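Local coordinates for protein protease Do-like 2, chloroplastic (PDB 4FLN) that acts as a chloroplast serine protease that makes the primary cut in the photodamaged D1 protein of plant photosystem II, at residues T73-A78 and Y157-D162; H91-D96 and L115-D120; C121-L126 and S237-D242. One frame throughout, in Å; residues are numbered along the deposited sequence.

Contact 1: T73-A78 and Y157-D162; sequences TSTGSA and YPLGGD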
# COMPACT_ATOMS: atom_id res chain seq x y z
N THR B 73 27.69 -11.41 -6.35
CA THR B 73 28.75 -11.34 -5.36
C THR B 73 28.28 -10.57 -4.12
O THR B 73 27.59 -9.56 -4.24
CB THR B 73 30.05 -10.73 -5.92
OG1 THR B 73 30.38 -11.37 -7.16
CG2 THR B 73 31.21 -10.92 -4.94
N SER B 74 28.63 -11.08 -2.94
CA SER B 74 28.25 -10.48 -1.68
C SER B 74 29.46 -10.37 -0.76
O SER B 74 30.49 -10.99 -1.02
CB SER B 74 27.18 -11.31 -0.99
OG SER B 74 27.78 -12.27 -0.14
N THR B 75 29.34 -9.60 0.32
CA THR B 75 30.44 -9.44 1.25
C THR B 75 30.05 -9.82 2.67
O THR B 75 28.86 -9.91 3.00
CB THR B 75 31.00 -8.00 1.23
OG1 THR B 75 30.11 -7.13 1.94
CG2 THR B 75 31.14 -7.51 -0.19
N GLY B 76 31.05 -10.05 3.52
CA GLY B 76 30.82 -10.47 4.90
C GLY B 76 32.06 -10.31 5.75
O GLY B 76 33.00 -9.63 5.36
N SER B 77 32.06 -10.94 6.93
CA SER B 77 33.24 -10.85 7.80
C SER B 77 33.75 -12.19 8.31
O SER B 77 32.98 -13.13 8.51
CB SER B 77 32.97 -9.92 8.98
OG SER B 77 32.79 -8.59 8.52
N ALA B 78 35.05 -12.25 8.51
CA ALA B 78 35.68 -13.42 9.10
C ALA B 78 36.86 -12.98 9.97
O ALA B 78 37.26 -11.81 9.93
CB ALA B 78 36.13 -14.40 8.02
N TYR B 157 33.03 -5.68 8.58
CA TYR B 157 33.11 -4.80 7.43
C TYR B 157 31.73 -4.52 6.86
O TYR B 157 31.13 -5.39 6.23
CB TYR B 157 34.01 -5.41 6.36
CG TYR B 157 35.44 -5.55 6.81
CD1 TYR B 157 36.38 -4.56 6.53
CD2 TYR B 157 35.86 -6.65 7.55
CE1 TYR B 157 37.68 -4.67 6.95
CE2 TYR B 157 37.17 -6.77 7.98
CZ TYR B 157 38.07 -5.77 7.68
OH TYR B 157 39.38 -5.88 8.09
N PRO B 158 31.23 -3.29 7.05
CA PRO B 158 29.89 -2.93 6.56
C PRO B 158 29.79 -3.15 5.06
O PRO B 158 30.82 -3.20 4.38
CB PRO B 158 29.80 -1.43 6.85
CG PRO B 158 30.88 -1.13 7.83
CD PRO B 158 31.96 -2.13 7.59
N LEU B 159 28.58 -3.30 4.55
CA LEU B 159 28.38 -3.33 3.11
C LEU B 159 28.79 -1.98 2.53
O LEU B 159 28.34 -0.93 3.00
CB LEU B 159 26.92 -3.64 2.78
CG LEU B 159 26.47 -5.03 3.23
CD1 LEU B 159 25.25 -5.49 2.47
CD2 LEU B 159 27.60 -6.01 3.01
N GLY B 160 29.67 -2.00 1.53
CA GLY B 160 30.19 -0.78 0.95
C GLY B 160 31.36 -0.23 1.73
O GLY B 160 31.48 -0.46 2.93
N GLY B 161 32.25 0.50 1.05
CA GLY B 161 33.40 1.10 1.70
C GLY B 161 34.52 0.12 2.00
O GLY B 161 34.30 -1.09 2.07
N ASP B 162 35.72 0.65 2.20
CA ASP B 162 36.92 -0.15 2.41
C ASP B 162 37.29 -0.31 3.89
O ASP B 162 38.28 -0.96 4.23
CB ASP B 162 38.11 0.48 1.67
CG ASP B 162 37.68 1.29 0.46
OD1 ASP B 162 37.54 0.70 -0.63
OD2 ASP B 162 37.50 2.52 0.60
O HOH W 1 31.83 -6.86 4.13
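The Y157 ring meets S77 at its edge: OG of S77 lies near the ring plane, 3.8 Å from CD2 of Y157. The same hydroxyl accepts the backbone N-H of Y157, with N to S77 OG at 2.9 Å and an N-H...O angle of 158°. S77 OG also bonds to the carbonyl O of G198, so the small hydroxyl of serine can accept from one loop and donate to another. With chi1 at -66°, OG stands beside its own backbone N and reaches out to the Y157 amide. Further along, a water ties the two segments together. It accepts from OG1 of T75 at 2.8 Å, and donates to O of Y157 at 2.7 Å and to O of G76 at 3.2 Å, giving two backbone carbonyls a shared partner. L159 lays its CD2 branch obliquely against T75 at the exposed margin, and O of G160 reaches R173 of the second subunit. The Y157 hydroxyl bonds to O of V50. Strand 72-82 runs between strands 50-57 and 85-88 in the first barrel of this chymotrypsin-like domain, whereas 157-162 follows strand 151-156 of the second, so the contact bridges the two barrels beside the loop carrying S200, probably the charge-relay serine, whose backbone pairs with that of S77.

Contact 2: H91-D96 and L115-D120; sequences HCVEHD and LVRGVD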
# COMPACT_ATOMS: atom_id res chain seq x y z
N HIS B 91 26.53 -18.76 5.80
CA HIS B 91 25.76 -18.05 4.79
C HIS B 91 26.63 -17.08 3.98
O HIS B 91 26.30 -16.74 2.85
CB HIS B 91 24.52 -17.37 5.38
CG HIS B 91 24.77 -16.01 5.96
ND1 HIS B 91 24.65 -15.74 7.31
CD2 HIS B 91 25.11 -14.84 5.37
CE1 HIS B 91 24.92 -14.46 7.52
NE2 HIS B 91 25.20 -13.89 6.36
N CYS B 92 27.75 -16.65 4.55
CA CYS B 92 28.69 -15.82 3.80
C CYS B 92 29.28 -16.57 2.60
O CYS B 92 29.35 -16.02 1.51
CB CYS B 92 29.82 -15.29 4.70
SG CYS B 92 29.27 -14.26 6.08
N VAL B 93 29.72 -17.81 2.82
CA VAL B 93 30.34 -18.63 1.79
C VAL B 93 29.37 -19.62 1.14
O VAL B 93 29.78 -20.47 0.37
CB VAL B 93 31.53 -19.42 2.34
CG1 VAL B 93 32.65 -18.47 2.73
CG2 VAL B 93 31.09 -20.27 3.53
N GLU B 94 28.10 -19.53 1.50
CA GLU B 94 27.10 -20.44 0.97
C GLU B 94 27.13 -20.52 -0.57
O GLU B 94 27.27 -19.51 -1.25
CB GLU B 94 25.72 -20.01 1.46
CG GLU B 94 24.60 -20.28 0.49
CD GLU B 94 23.24 -19.98 1.09
OE1 GLU B 94 22.35 -19.49 0.35
OE2 GLU B 94 23.06 -20.24 2.30
N HIS B 95 27.02 -21.75 -1.09
CA HIS B 95 27.09 -22.02 -2.53
C HIS B 95 28.29 -21.35 -3.19
O HIS B 95 28.16 -20.75 -4.26
CB HIS B 95 25.81 -21.59 -3.26
CG HIS B 95 24.59 -22.38 -2.88
ND1 HIS B 95 23.56 -21.85 -2.15
CD2 HIS B 95 24.24 -23.66 -3.15
CE1 HIS B 95 22.62 -22.76 -1.98
NE2 HIS B 95 23.01 -23.87 -2.57
N ASP B 96 29.46 -21.46 -2.58
CA ASP B 96 30.60 -20.68 -3.03
C ASP B 96 31.12 -21.12 -4.39
O ASP B 96 31.52 -22.27 -4.58
CB ASP B 96 31.72 -20.73 -1.98
CG ASP B 96 32.34 -22.12 -1.83
OD1 ASP B 96 31.64 -23.03 -1.35
OD2 ASP B 96 33.53 -22.28 -2.19
N LEU B 115 36.76 -25.13 4.30
CA LEU B 115 37.10 -26.41 4.90
C LEU B 115 35.86 -27.20 5.30
O LEU B 115 35.69 -28.35 4.89
CB LEU B 115 37.97 -26.21 6.14
CG LEU B 115 39.38 -25.64 5.96
CD1 LEU B 115 40.10 -25.58 7.29
CD2 LEU B 115 40.17 -26.47 4.97
N VAL B 116 35.02 -26.60 6.12
CA VAL B 116 33.83 -27.28 6.61
C VAL B 116 32.76 -26.27 6.98
O VAL B 116 33.07 -25.18 7.45
CB VAL B 116 34.18 -28.18 7.82
CG1 VAL B 116 34.74 -27.34 8.97
CG2 VAL B 116 32.97 -28.98 8.26
N ARG B 117 31.50 -26.62 6.77
CA ARG B 117 30.44 -25.69 7.11
C ARG B 117 29.24 -26.33 7.80
O ARG B 117 28.55 -27.15 7.21
CB ARG B 117 30.02 -24.94 5.85
CG ARG B 117 29.48 -25.84 4.77
CD ARG B 117 29.30 -25.08 3.47
NE ARG B 117 30.53 -25.05 2.68
CZ ARG B 117 30.69 -24.30 1.60
NH1 ARG B 117 29.71 -23.52 1.18
NH2 ARG B 117 31.83 -24.34 0.93
N GLY B 118 29.00 -25.96 9.06
CA GLY B 118 27.73 -26.26 9.71
C GLY B 118 26.62 -25.34 9.25
O GLY B 118 26.69 -24.12 9.44
N VAL B 119 25.55 -25.90 8.71
CA VAL B 119 24.45 -25.06 8.22
C VAL B 119 23.50 -24.56 9.31
O VAL B 119 23.07 -23.40 9.26
CB VAL B 119 23.66 -25.76 7.13
CG1 VAL B 119 22.20 -25.31 7.18
CG2 VAL B 119 24.29 -25.49 5.78
N ASP B 120 23.16 -25.41 10.27
CA ASP B 120 22.19 -25.04 11.31
C ASP B 120 22.76 -24.19 12.46
O ASP B 120 22.00 -23.54 13.17
CB ASP B 120 21.40 -26.26 11.82
CG ASP B 120 22.27 -27.49 12.00
OD1 ASP B 120 23.36 -27.55 11.40
OD2 ASP B 120 21.84 -28.42 12.73
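R117 reaches D96 because its chain bends at chi3 (86°), turning the guanidinium across toward the carboxylate. In both residues the first torsion sets CG between the backbone N and the carbonyl carbon, and the two side chains then cross. NH2 of R117 makes the principal bond, to OD1 of D96 at 2.6 Å; it is fairly straight, at 160°, and forms the salt bridge. The acceptor lies close to the guanidinium plane, but OD1 is met from above the carboxylate plane, the two planes being 36° apart, so this is not a flat two-pronged pairing. One oxygen takes both amino groups instead, since NH1 of R117 also bonds weakly to OD1 of D96 at 3.2 Å. NH1 has another weak partner, O of V93, likewise at 3.2 Å. Over one face of the guanidinium, toward its rim, stands CG2 of V93, 4.2 Å from NH1 of R117. Arginine suits this place because its several N-H groups can serve a carboxylate and a main-chain carbonyl together, and the carboxylate of D96, at the start of strand 96-102, offers a charged acceptor in reach of both amino groups. A leucine in place of R117 would probably leave the D96 carboxylate without its cationic mate and the V93 carbonyl without this weak bond. The V93 side chain also packs on V114, A124 and L126, so it joins the guanidinium to the apolar interior of the barrel. Segment 91-96 runs from the short helix 90-93, which carries H91, probably of the charge relay, into strand 96-102. That strand lies at one end of the first barrel's strand order, next to strand 110-118, which bears R117 and is flanked beyond by strand 123-129.

Contact 3: C121-L126 and S237-D242; sequences CDIALL and SHFLTD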
# COMPACT_ATOMS: atom_id res chain seq x y z
N CYS B 121 24.07 -24.22 12.63
CA CYS B 121 24.73 -23.30 13.57
C CYS B 121 25.33 -22.09 12.85
O CYS B 121 25.90 -21.20 13.48
CB CYS B 121 25.81 -24.03 14.35
SG CYS B 121 27.11 -24.73 13.31
N ASP B 122 25.21 -22.09 11.52
CA ASP B 122 25.73 -21.03 10.64
C ASP B 122 27.19 -20.64 10.86
O ASP B 122 27.53 -19.47 11.08
CB ASP B 122 24.83 -19.78 10.64
CG ASP B 122 25.15 -18.84 9.49
OD1 ASP B 122 25.70 -19.30 8.46
OD2 ASP B 122 24.86 -17.63 9.60
N ILE B 123 28.07 -21.63 10.78
CA ILE B 123 29.49 -21.40 10.95
C ILE B 123 30.24 -22.01 9.78
O ILE B 123 29.84 -23.04 9.23
CB ILE B 123 30.00 -22.00 12.29
CG1 ILE B 123 29.39 -21.26 13.47
CG2 ILE B 123 31.52 -21.95 12.37
CD1 ILE B 123 29.75 -21.86 14.80
N ALA B 124 31.33 -21.37 9.37
CA ALA B 124 32.19 -21.96 8.35
C ALA B 124 33.63 -21.64 8.67
O ALA B 124 33.95 -20.57 9.20
CB ALA B 124 31.81 -21.47 6.97
N LEU B 125 34.50 -22.59 8.37
CA LEU B 125 35.92 -22.41 8.55
C LEU B 125 36.52 -22.22 7.17
O LEU B 125 36.03 -22.80 6.20
CB LEU B 125 36.53 -23.62 9.23
CG LEU B 125 37.43 -23.33 10.43
CD1 LEU B 125 36.79 -22.29 11.32
CD2 LEU B 125 37.70 -24.61 11.21
N LEU B 126 37.54 -21.38 7.06
CA LEU B 126 38.23 -21.20 5.79
C LEU B 126 39.73 -21.35 5.98
O LEU B 126 40.28 -21.00 7.03
CB LEU B 126 37.92 -19.83 5.19
CG LEU B 126 36.49 -19.34 5.00
CD1 LEU B 126 36.52 -17.89 4.56
CD2 LEU B 126 35.74 -20.18 3.98
N SER B 237 32.76 -23.90 19.89
CA SER B 237 33.63 -24.98 20.36
C SER B 237 33.10 -26.29 19.84
O SER B 237 33.83 -27.08 19.25
CB SER B 237 33.67 -25.07 21.89
OG SER B 237 33.98 -23.83 22.49
N HIS B 238 31.80 -26.50 20.06
CA HIS B 238 31.13 -27.71 19.63
C HIS B 238 31.41 -27.98 18.17
O HIS B 238 31.67 -29.11 17.78
CB HIS B 238 29.62 -27.59 19.85
CG HIS B 238 28.87 -28.84 19.56
ND1 HIS B 238 28.75 -29.35 18.28
CD2 HIS B 238 28.22 -29.70 20.38
CE1 HIS B 238 28.04 -30.47 18.33
NE2 HIS B 238 27.71 -30.70 19.59
N PHE B 239 31.36 -26.93 17.37
CA PHE B 239 31.63 -27.07 15.95
C PHE B 239 33.08 -27.47 15.69
O PHE B 239 33.36 -28.38 14.91
CB PHE B 239 31.29 -25.77 15.22
CG PHE B 239 31.45 -25.87 13.74
CD1 PHE B 239 30.59 -26.65 13.00
CD2 PHE B 239 32.47 -25.19 13.10
CE1 PHE B 239 30.74 -26.76 11.64
CE2 PHE B 239 32.63 -25.29 11.74
CZ PHE B 239 31.77 -26.07 11.01
N LEU B 240 34.00 -26.81 16.36
CA LEU B 240 35.41 -27.10 16.12
C LEU B 240 35.79 -28.51 16.55
O LEU B 240 36.46 -29.21 15.81
CB LEU B 240 36.31 -26.05 16.78
CG LEU B 240 36.17 -24.64 16.22
CD1 LEU B 240 37.06 -23.66 16.99
CD2 LEU B 240 36.49 -24.62 14.72
N THR B 241 35.37 -28.93 17.74
CA THR B 241 35.73 -30.28 18.19
C THR B 241 35.00 -31.32 17.35
O THR B 241 35.55 -32.39 17.07
CB THR B 241 35.53 -30.52 19.73
OG1 THR B 241 34.59 -31.58 19.95
CG2 THR B 241 35.07 -29.27 20.44
N ASP B 242 33.78 -31.00 16.93
CA ASP B 242 33.08 -31.87 16.01
C ASP B 242 34.02 -32.14 14.83
O ASP B 242 34.24 -33.29 14.45
CB ASP B 242 31.78 -31.22 15.54
CG ASP B 242 30.94 -32.14 14.65
OD1 ASP B 242 29.85 -31.70 14.20
OD2 ASP B 242 31.35 -33.28 14.40
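Next to I123, which packs on F239, OD1 of D122 is gripped by the backbone N of H91 and, more weakly, by that of A90. D122 is probably the charge-relay aspartate, and it takes no part in the packing with helix 233-246; that falls to C121, I123 and L125. F239 contributes most of the helix's share of the contact. Its CG stands anti to the backbone N (chi1 -176°), which swings the ring out toward the strand. I123 covers one face: CB lies 4.3 Å from the centroid of the F239 ring, 17° off the normal, in a CH-pi contact displaced toward the rim. The CG2 branch of I123 comes closer, 3.5 Å from CD2 of F239. A branched residue suits a strand that must present a broad apolar surface to a ring. SG of C121 approaches obliquely, 4.8 Å from the centroid of the F239 ring, in a sulfur-aromatic contact. One helical position on, CD2 of L240 meets CD2 of L125 at 3.7 Å, the two leucines crossing at about a right angle. Y249 and V116 also pack on F239. In chymotrypsin-like proteases a C-terminal helix characteristically lies against the first barrel, as helix 233-246 does here. Everything these segments exchange is apolar, sulfur or aromatic, so cohesion rests on shape and exclusion of water rather than on directed polar bonds.

How the contacts relate
Contacts 1 and 3 are buried, whereas contact 2 lies at the surface, and the chemistry follows. Contact 3 is wholly apolar between strand and helix, contact 1 is held by a hydroxyl and a water between strand and loop, and contact 2 depends on a charged pair. All three reach the first barrel. Contacts 2 and 3 hold adjacent strands, 110-118 and 123-129, joined by L115 N to L125 O. Contact 1 meets contact 2 where G76 packs on C92. Contact 1 also binds the second barrel, and contact 3 the helix that follows it. H91 and D122, probably of the charge relay, lie on segments 91-96 and 121-126 without touching the opposite segment.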